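Local coordinates for protein piwi (Drosophila melanogaster, PDB 6KR6), which binds piRNAs directly and, in complex with them, governs the methylation and silencing of transposable elements, at residues D440-N453 against M495-L509. Sequence-based numbering, arbitrary orientation.
With ZN (zinc ion), chain O; HG (mercury (II) ion), chain H.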
# COMPACT_ATOMS: atom_id res chain seq x y z
N ASP A 440 -12.42 31.82 -23.50
CA ASP A 440 -13.51 31.30 -24.32
C ASP A 440 -14.66 30.80 -23.46
O ASP A 440 -15.82 30.95 -23.83
CB ASP A 440 -12.99 30.17 -25.21
CG ASP A 440 -13.39 30.32 -26.66
OD1 ASP A 440 -14.47 30.88 -26.94
OD2 ASP A 440 -12.62 29.88 -27.54
N GLY A 441 -14.35 30.22 -22.30
CA GLY A 441 -15.37 29.59 -21.49
C GLY A 441 -15.76 28.25 -22.11
O GLY A 441 -15.05 27.68 -22.94
N LEU A 442 -16.93 27.76 -21.68
CA LEU A 442 -17.52 26.56 -22.29
C LEU A 442 -18.18 26.97 -23.61
O LEU A 442 -19.39 26.93 -23.78
CB LEU A 442 -18.53 25.92 -21.34
CG LEU A 442 -18.07 24.89 -20.30
CD1 LEU A 442 -18.28 23.47 -20.81
CD2 LEU A 442 -16.62 25.10 -19.90
N ASP A 443 -17.33 27.37 -24.55
CA ASP A 443 -17.82 27.96 -25.80
C ASP A 443 -18.52 26.92 -26.67
O ASP A 443 -19.45 27.27 -27.42
CB ASP A 443 -16.67 28.65 -26.54
CG ASP A 443 -16.66 28.38 -28.03
OD1 ASP A 443 -15.73 27.71 -28.50
OD2 ASP A 443 -17.58 28.86 -28.73
N ARG A 444 -18.13 25.65 -26.59
CA ARG A 444 -18.75 24.62 -27.41
C ARG A 444 -18.66 23.29 -26.68
O ARG A 444 -17.56 22.77 -26.46
CB ARG A 444 -18.07 24.53 -28.78
CG ARG A 444 -19.02 24.71 -29.96
CD ARG A 444 -18.47 24.04 -31.21
NE ARG A 444 -17.72 24.95 -32.06
CZ ARG A 444 -18.17 25.42 -33.22
NH1 ARG A 444 -19.37 25.05 -33.67
NH2 ARG A 444 -17.43 26.24 -33.95
N TRP A 445 -19.81 22.74 -26.30
CA TRP A 445 -19.87 21.40 -25.71
C TRP A 445 -21.24 20.81 -26.01
O TRP A 445 -22.12 21.47 -26.58
CB TRP A 445 -19.56 21.43 -24.21
CG TRP A 445 -20.47 22.29 -23.37
CD1 TRP A 445 -20.71 23.63 -23.53
CD2 TRP A 445 -21.22 21.89 -22.21
NE1 TRP A 445 -21.58 24.07 -22.56
CE2 TRP A 445 -21.90 23.02 -21.74
CE3 TRP A 445 -21.38 20.67 -21.54
CZ2 TRP A 445 -22.74 22.98 -20.63
CZ3 TRP A 445 -22.21 20.63 -20.44
CH2 TRP A 445 -22.88 21.78 -19.99
N ALA A 446 -21.42 19.55 -25.63
CA ALA A 446 -22.66 18.83 -25.92
C ALA A 446 -23.10 18.08 -24.67
O ALA A 446 -22.31 17.78 -23.78
CB ALA A 446 -22.48 17.85 -27.09
N VAL A 447 -24.40 17.77 -24.63
CA VAL A 447 -24.99 16.99 -23.54
C VAL A 447 -25.86 15.91 -24.16
O VAL A 447 -26.82 16.22 -24.88
CB VAL A 447 -25.80 17.86 -22.58
CG1 VAL A 447 -26.63 16.98 -21.67
CG2 VAL A 447 -24.89 18.75 -21.76
N ILE A 448 -25.53 14.65 -23.87
CA ILE A 448 -26.25 13.49 -24.37
C ILE A 448 -27.06 12.89 -23.23
O ILE A 448 -26.51 12.60 -22.16
CB ILE A 448 -25.28 12.45 -24.97
CG1 ILE A 448 -24.41 13.10 -26.05
CG2 ILE A 448 -26.04 11.26 -25.53
CD1 ILE A 448 -23.40 12.16 -26.67
N ALA A 449 -28.35 12.69 -23.46
CA ALA A 449 -29.25 12.20 -22.43
C ALA A 449 -30.45 11.55 -23.11
O ALA A 449 -30.75 11.87 -24.26
CB ALA A 449 -29.70 13.33 -21.49
N PRO A 450 -31.15 10.65 -22.42
CA PRO A 450 -32.36 10.07 -23.00
C PRO A 450 -33.58 10.96 -22.76
O PRO A 450 -33.59 11.83 -21.89
CB PRO A 450 -32.51 8.73 -22.27
CG PRO A 450 -31.65 8.83 -21.03
CD PRO A 450 -30.87 10.12 -21.08
N GLN A 451 -34.61 10.71 -23.57
CA GLN A 451 -35.80 11.56 -23.54
C GLN A 451 -36.51 11.50 -22.19
O GLN A 451 -37.16 12.48 -21.78
CB GLN A 451 -36.76 11.16 -24.66
CG GLN A 451 -38.00 12.03 -24.77
CD GLN A 451 -38.89 11.63 -25.93
OE1 GLN A 451 -38.48 10.87 -26.81
NE2 GLN A 451 -40.11 12.15 -25.95
N ARG A 452 -36.39 10.39 -21.47
CA ARG A 452 -37.13 10.22 -20.22
C ARG A 452 -36.64 11.17 -19.13
O ARG A 452 -37.43 11.56 -18.26
CB ARG A 452 -37.03 8.78 -19.74
N ASN A 453 -35.37 11.57 -19.17
CA ASN A 453 -34.74 12.28 -18.06
C ASN A 453 -34.44 13.74 -18.37
O ASN A 453 -33.50 14.32 -17.82
CB ASN A 453 -33.46 11.55 -17.64
CG ASN A 453 -33.70 10.08 -17.36
OD1 ASN A 453 -34.77 9.69 -16.90
ND2 ASN A 453 -32.70 9.25 -17.63
N MET A 495 -22.44 9.99 -29.47
CA MET A 495 -21.10 10.56 -29.34
C MET A 495 -20.42 10.68 -30.70
O MET A 495 -19.81 11.71 -31.02
CB MET A 495 -20.24 9.72 -28.40
CG MET A 495 -20.63 9.80 -26.94
SD MET A 495 -19.37 9.05 -25.88
CE MET A 495 -18.01 10.19 -26.11
N ASP A 496 -20.49 9.62 -31.51
CA ASP A 496 -19.83 9.65 -32.81
C ASP A 496 -20.48 10.66 -33.75
O ASP A 496 -19.78 11.26 -34.58
CB ASP A 496 -19.83 8.25 -33.44
CG ASP A 496 -18.65 7.41 -32.97
OD1 ASP A 496 -17.53 7.95 -32.91
OD2 ASP A 496 -18.86 6.22 -32.67
N ASP A 497 -21.79 10.86 -33.65
CA ASP A 497 -22.45 11.87 -34.46
C ASP A 497 -22.18 13.28 -33.94
O ASP A 497 -22.25 14.24 -34.71
CB ASP A 497 -23.95 11.61 -34.52
N CYS A 498 -21.88 13.41 -32.65
CA CYS A 498 -21.69 14.73 -32.06
C CYS A 498 -20.26 15.23 -32.24
O CYS A 498 -20.04 16.44 -32.41
CB CYS A 498 -22.07 14.70 -30.58
SG CYS A 498 -20.99 15.66 -29.50
N VAL A 499 -19.28 14.33 -32.18
CA VAL A 499 -17.87 14.73 -32.27
C VAL A 499 -17.60 15.51 -33.56
O VAL A 499 -16.70 16.35 -33.60
CB VAL A 499 -16.96 13.49 -32.14
CG1 VAL A 499 -15.53 13.82 -32.53
CG2 VAL A 499 -16.99 12.97 -30.71
N ARG A 500 -18.40 15.27 -34.61
CA ARG A 500 -18.19 15.95 -35.88
C ARG A 500 -18.20 17.47 -35.74
O ARG A 500 -17.56 18.16 -36.53
CB ARG A 500 -19.26 15.51 -36.89
N SER A 501 -18.90 18.00 -34.74
CA SER A 501 -18.92 19.44 -34.50
C SER A 501 -17.73 19.92 -33.68
O SER A 501 -17.65 21.12 -33.39
CB SER A 501 -20.22 19.84 -33.81
OG SER A 501 -20.30 19.30 -32.51
N ASP A 502 -16.82 19.03 -33.29
CA ASP A 502 -15.64 19.34 -32.50
C ASP A 502 -16.00 20.03 -31.19
O ASP A 502 -15.83 21.25 -31.06
CB ASP A 502 -14.67 20.21 -33.30
CG ASP A 502 -14.11 19.49 -34.50
OD1 ASP A 502 -14.70 18.48 -34.93
OD2 ASP A 502 -13.06 19.93 -35.02
N PRO A 503 -16.50 19.29 -30.20
CA PRO A 503 -16.83 19.90 -28.91
C PRO A 503 -15.67 19.87 -27.93
O PRO A 503 -14.85 18.95 -27.92
CB PRO A 503 -17.99 19.02 -28.42
CG PRO A 503 -17.64 17.66 -28.94
CD PRO A 503 -16.93 17.88 -30.26
N LYS A 504 -15.62 20.90 -27.09
CA LYS A 504 -14.59 20.95 -26.05
C LYS A 504 -14.83 19.90 -24.98
O LYS A 504 -13.89 19.47 -24.30
CB LYS A 504 -14.53 22.34 -25.41
CG LYS A 504 -14.13 23.47 -26.34
CD LYS A 504 -13.66 24.67 -25.53
CE LYS A 504 -14.34 25.96 -25.95
NZ LYS A 504 -13.90 26.42 -27.29
N LEU A 505 -16.08 19.47 -24.81
CA LEU A 505 -16.43 18.56 -23.73
C LEU A 505 -17.78 17.92 -24.05
O LEU A 505 -18.56 18.45 -24.83
CB LEU A 505 -16.48 19.29 -22.38
CG LEU A 505 -16.60 18.46 -21.10
CD1 LEU A 505 -15.67 19.01 -20.04
CD2 LEU A 505 -18.04 18.47 -20.61
N ILE A 506 -18.02 16.76 -23.44
CA ILE A 506 -19.26 16.01 -23.62
C ILE A 506 -19.71 15.49 -22.26
O ILE A 506 -19.02 14.67 -21.65
CB ILE A 506 -19.10 14.85 -24.61
CG1 ILE A 506 -18.85 15.38 -26.03
CG2 ILE A 506 -20.32 13.95 -24.59
CD1 ILE A 506 -18.63 14.29 -27.06
N LEU A 507 -20.86 15.96 -21.79
CA LEU A 507 -21.45 15.49 -20.55
C LEU A 507 -22.55 14.49 -20.88
O LEU A 507 -23.40 14.75 -21.74
CB LEU A 507 -22.01 16.65 -19.73
CG LEU A 507 -22.29 16.39 -18.24
CD1 LEU A 507 -22.17 17.69 -17.47
CD2 LEU A 507 -23.66 15.77 -18.02
N CYS A 508 -22.54 13.35 -20.19
CA CYS A 508 -23.49 12.26 -20.44
C CYS A 508 -24.23 11.94 -19.16
O CYS A 508 -23.62 11.55 -18.16
CB CYS A 508 -22.77 11.02 -20.98
SG CYS A 508 -22.07 11.22 -22.63
N LEU A 509 -25.55 12.09 -19.19
CA LEU A 509 -26.41 11.75 -18.06
C LEU A 509 -26.79 10.28 -18.17
O LEU A 509 -27.34 9.85 -19.18
CB LEU A 509 -27.65 12.64 -18.04
CG LEU A 509 -28.43 12.72 -16.72
CD1 LEU A 509 -27.54 13.27 -15.62
CD2 LEU A 509 -29.67 13.58 -16.88
ZN ZN O . -14.42 29.16 -27.98
HG HG H . -21.05 18.35 -30.03
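Lys504 N donates to Arg444 O at 2.8 Å (N-H...O angle 152°), just ahead of the parallel bridges that pair Ala446 with Ile506, Val447 with Leu507 and Ile448 with Cys508. The side chain of Lys504 crosses Asp443 at about a right angle, and its last bend (chi4 -70°) turns the ammonium back to the carboxylate, where NZ forms a salt bridge with OD1 through the anti lone pair, while CE rests near Gly441 O. A zinc ion is modelled on Asp443 OD1; Asp440 also binds it, and Lys504 lies beside it, but the metal is crowded by the carboxylate carbons and its exact geometry is doubtful. A methionine in place of Lys504 would probably leave the Asp443 carboxylate without its cationic mate. Backbone bonds then run from Ala446 N to Leu505 O, Leu507 N to Ala446 O, Ile448 N to Leu507 O and Leu509 N to Ile448 O.

Side chains part to the two faces of the sheet. On one, Ile448 extends fully (chi2 178°), and its CD1 reaches across Met495 to meet CG at 3.6 Å, while Ala446 CB lies 3.6 Å from Cys498 SG. Beside this methyl a mercury ion joins Cys498 SG to Ser501 OG, with Gln479 completing the site. On the other face, Trp445 turns the edge of its ring at CZ3 to Leu507 CB (4.0 Å), and NE1 bonds to Arg476 O. Val447 CG2 packs alongside the same Leu507 CB.

Strands 446-450 and 506-510 are the central pair of a four-stranded parallel sheet, with 479-483 beside 446-450 and 533-537 beside 506-510, consistent with the Rossmann-like MID domain of Argonautes. Helix 488-499 packs against the Ala446 and Ile448 face, and helix 454-471 against Val447 and Leu507.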